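Local coordinates for protein endoglucanase (Humicola insolens, PDB 1DYS) that hydrolyses internal beta-1,4-glucosidic linkages in cellulose and probably related beta-glucans, as an endo-acting family 6 glycoside hydrolase, at residues A[82-87]-A[133-138]. Numbering follows the deposited sequence.
Sequences GLVLYN and AVILEP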
loop_
_atom_site.group_PDB
_atom_site.type_symbol
_atom_site.label_atom_id
_atom_site.label_comp_id
_atom_site.label_asym_id
_atom_site.label_seq_id
_atom_site.Cartn_x
_atom_site.Cartn_y
_atom_site.Cartn_z
ATOM N N GLY A 82 -22.933 0.974 1.250
ATOM C CA GLY A 82 -22.158 0.509 0.086
ATOM C C GLY A 82 -20.814 -0.007 0.628
ATOM O O GLY A 82 -20.133 0.717 1.356
ATOM N N LEU A 83 -20.466 -1.226 0.175
ATOM C CA LEU A 83 -19.168 -1.818 0.548
ATOM C C LEU A 83 -18.445 -2.226 -0.743
ATOM O O LEU A 83 -19.100 -2.758 -1.642
ATOM C CB LEU A 83 -19.305 -3.080 1.409
ATOM C CG LEU A 83 -19.967 -2.852 2.775
ATOM C CD1 LEU A 83 -20.101 -4.221 3.471
ATOM C CD2 LEU A 83 -19.176 -1.874 3.602
ATOM N N VAL A 84 -17.124 -2.063 -0.773
ATOM C CA VAL A 84 -16.361 -2.489 -1.964
ATOM C C VAL A 84 -15.559 -3.731 -1.525
ATOM O O VAL A 84 -14.826 -3.628 -0.561
ATOM C CB VAL A 84 -15.375 -1.416 -2.452
ATOM C CG1 VAL A 84 -14.804 -1.876 -3.800
ATOM C CG2 VAL A 84 -16.093 -0.075 -2.663
ATOM N N LEU A 85 -15.850 -4.866 -2.142
ATOM C CA LEU A 85 -15.146 -6.121 -1.805
ATOM C C LEU A 85 -14.010 -6.151 -2.815
ATOM O O LEU A 85 -14.243 -6.319 -4.028
ATOM C CB LEU A 85 -16.154 -7.268 -1.970
ATOM C CG LEU A 85 -15.666 -8.634 -1.489
ATOM C CD1 LEU A 85 -16.857 -9.440 -0.995
ATOM C CD2 LEU A 85 -14.922 -9.350 -2.600
ATOM N N TYR A 86 -12.794 -5.927 -2.307
ATOM C CA TYR A 86 -11.655 -5.722 -3.202
ATOM C C TYR A 86 -10.362 -6.293 -2.635
ATOM O O TYR A 86 -9.580 -5.532 -2.079
ATOM C CB TYR A 86 -11.518 -4.208 -3.463
ATOM C CG TYR A 86 -10.429 -3.693 -4.336
ATOM C CD1 TYR A 86 -10.185 -4.186 -5.615
ATOM C CD2 TYR A 86 -9.578 -2.661 -3.908
ATOM C CE1 TYR A 86 -9.198 -3.677 -6.458
ATOM C CE2 TYR A 86 -8.579 -2.157 -4.706
ATOM C CZ TYR A 86 -8.384 -2.665 -5.980
ATOM O OH TYR A 86 -7.375 -2.136 -6.762
ATOM N N ASN A 87 -10.203 -7.605 -2.759
ATOM C CA ASN A 87 -8.919 -8.200 -2.290
ATOM C C ASN A 87 -8.552 -9.416 -3.105
ATOM O O ASN A 87 -7.915 -10.381 -2.602
ATOM C CB ASN A 87 -9.046 -8.495 -0.800
ATOM C CG ASN A 87 -7.670 -8.628 -0.136
ATOM O OD1 ASN A 87 -6.652 -8.188 -0.669
ATOM N ND2 ASN A 87 -7.657 -9.239 1.033
ATOM N N ALA A 133 -25.268 -2.878 -0.414
ATOM C CA ALA A 133 -24.923 -2.922 -1.820
ATOM C C ALA A 133 -23.402 -3.207 -1.891
ATOM O O ALA A 133 -22.639 -2.409 -1.354
ATOM C CB ALA A 133 -25.121 -1.633 -2.595
ATOM N N VAL A 134 -23.073 -4.365 -2.436
ATOM C CA VAL A 134 -21.652 -4.737 -2.439
ATOM C C VAL A 134 -21.163 -4.739 -3.863
ATOM O O VAL A 134 -21.624 -5.443 -4.747
ATOM C CB VAL A 134 -21.433 -6.139 -1.813
ATOM C CG1 VAL A 134 -19.965 -6.541 -1.913
ATOM C CG2 VAL A 134 -21.934 -6.163 -0.383
ATOM N N ILE A 135 -20.111 -3.950 -4.130
ATOM C CA ILE A 135 -19.443 -3.903 -5.383
ATOM C C ILE A 135 -18.341 -4.963 -5.321
ATOM O O ILE A 135 -17.519 -4.969 -4.411
ATOM C CB ILE A 135 -18.884 -2.516 -5.709
ATOM C CG1 ILE A 135 -20.091 -1.634 -6.060
ATOM C CG2 ILE A 135 -17.840 -2.611 -6.816
ATOM C CD1 ILE A 135 -19.701 -0.206 -6.450
ATOM N N LEU A 136 -18.414 -5.834 -6.325
ATOM C CA LEU A 136 -17.454 -6.910 -6.323
ATOM C C LEU A 136 -16.295 -6.665 -7.279
ATOM O O LEU A 136 -16.364 -6.647 -8.492
ATOM C CB LEU A 136 -18.075 -8.243 -6.747
ATOM C CG LEU A 136 -19.275 -8.696 -5.920
ATOM C CD1 LEU A 136 -20.044 -9.715 -6.739
ATOM C CD2 LEU A 136 -18.800 -9.236 -4.581
ATOM N N GLU A 137 -15.119 -6.609 -6.669
ATOM C CA GLU A 137 -13.811 -6.566 -7.274
ATOM C C GLU A 137 -13.620 -5.688 -8.492
ATOM O O GLU A 137 -13.540 -6.069 -9.680
ATOM C CB GLU A 137 -13.405 -8.022 -7.639
ATOM C CG GLU A 137 -13.253 -8.944 -6.430
ATOM C CD GLU A 137 -12.059 -8.594 -5.519
ATOM O OE1 GLU A 137 -11.202 -7.795 -5.935
ATOM O OE2 GLU A 137 -11.980 -9.208 -4.454
ATOM N N PRO A 138 -13.522 -4.398 -8.252
ATOM C CA PRO A 138 -13.275 -3.372 -9.250
ATOM C C PRO A 138 -12.148 -3.786 -10.194
ATOM O O PRO A 138 -11.086 -4.291 -9.869
ATOM C CB PRO A 138 -12.895 -2.111 -8.468
ATOM C CG PRO A 138 -13.675 -2.344 -7.182
ATOM C CD PRO A 138 -13.589 -3.833 -6.878
#
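Residues 82-85 and 133-136, at the ends of strands 79-85 and 132-136, run parallel in register, their axes 4.7 Å apart and inclined by 23°, as neighbours in the distorted beta/alpha barrel of family 6 glycoside hydrolases. Helix 108-126 makes the beta-alpha-beta crossover between them. The backbone ladder Leu83 N to Ala133 O, Ile135 N to Leu83 O and Leu85 N to Ile135 O continues one residue past the end of strand 132-136, where Glu137 N donates to Leu85 O at 2.8 Å. On the face packed by helix 108-126, Leu85 has CG anti to its backbone N (chi1 -172°); its CB rests 3.9 Å from Val134 CG1, and CD1 lies alongside Leu136 CD2. On the Val84 and Ile135 face, Val84 CG1 meets Pro138 CG at 3.6 Å. Glu137, bent at chi2 (-68°), folds its buried carboxylate back to segment 82-87; Tyr112 OH also binds OE2. An alanine here would probably loosen the loop that follows Tyr86, since OE2's bonds to Asn87 N and Tyr112 OH would be lost. Pro138 CD packs obliquely 3.6 Å from Tyr86 CD1, beside a ring whose OH hydrogen-bonds Asp92, a probable proton donor. Beyond Tyr86, Asn87 N reaches the syn lone pair of Glu137 OE2 at 2.9 Å.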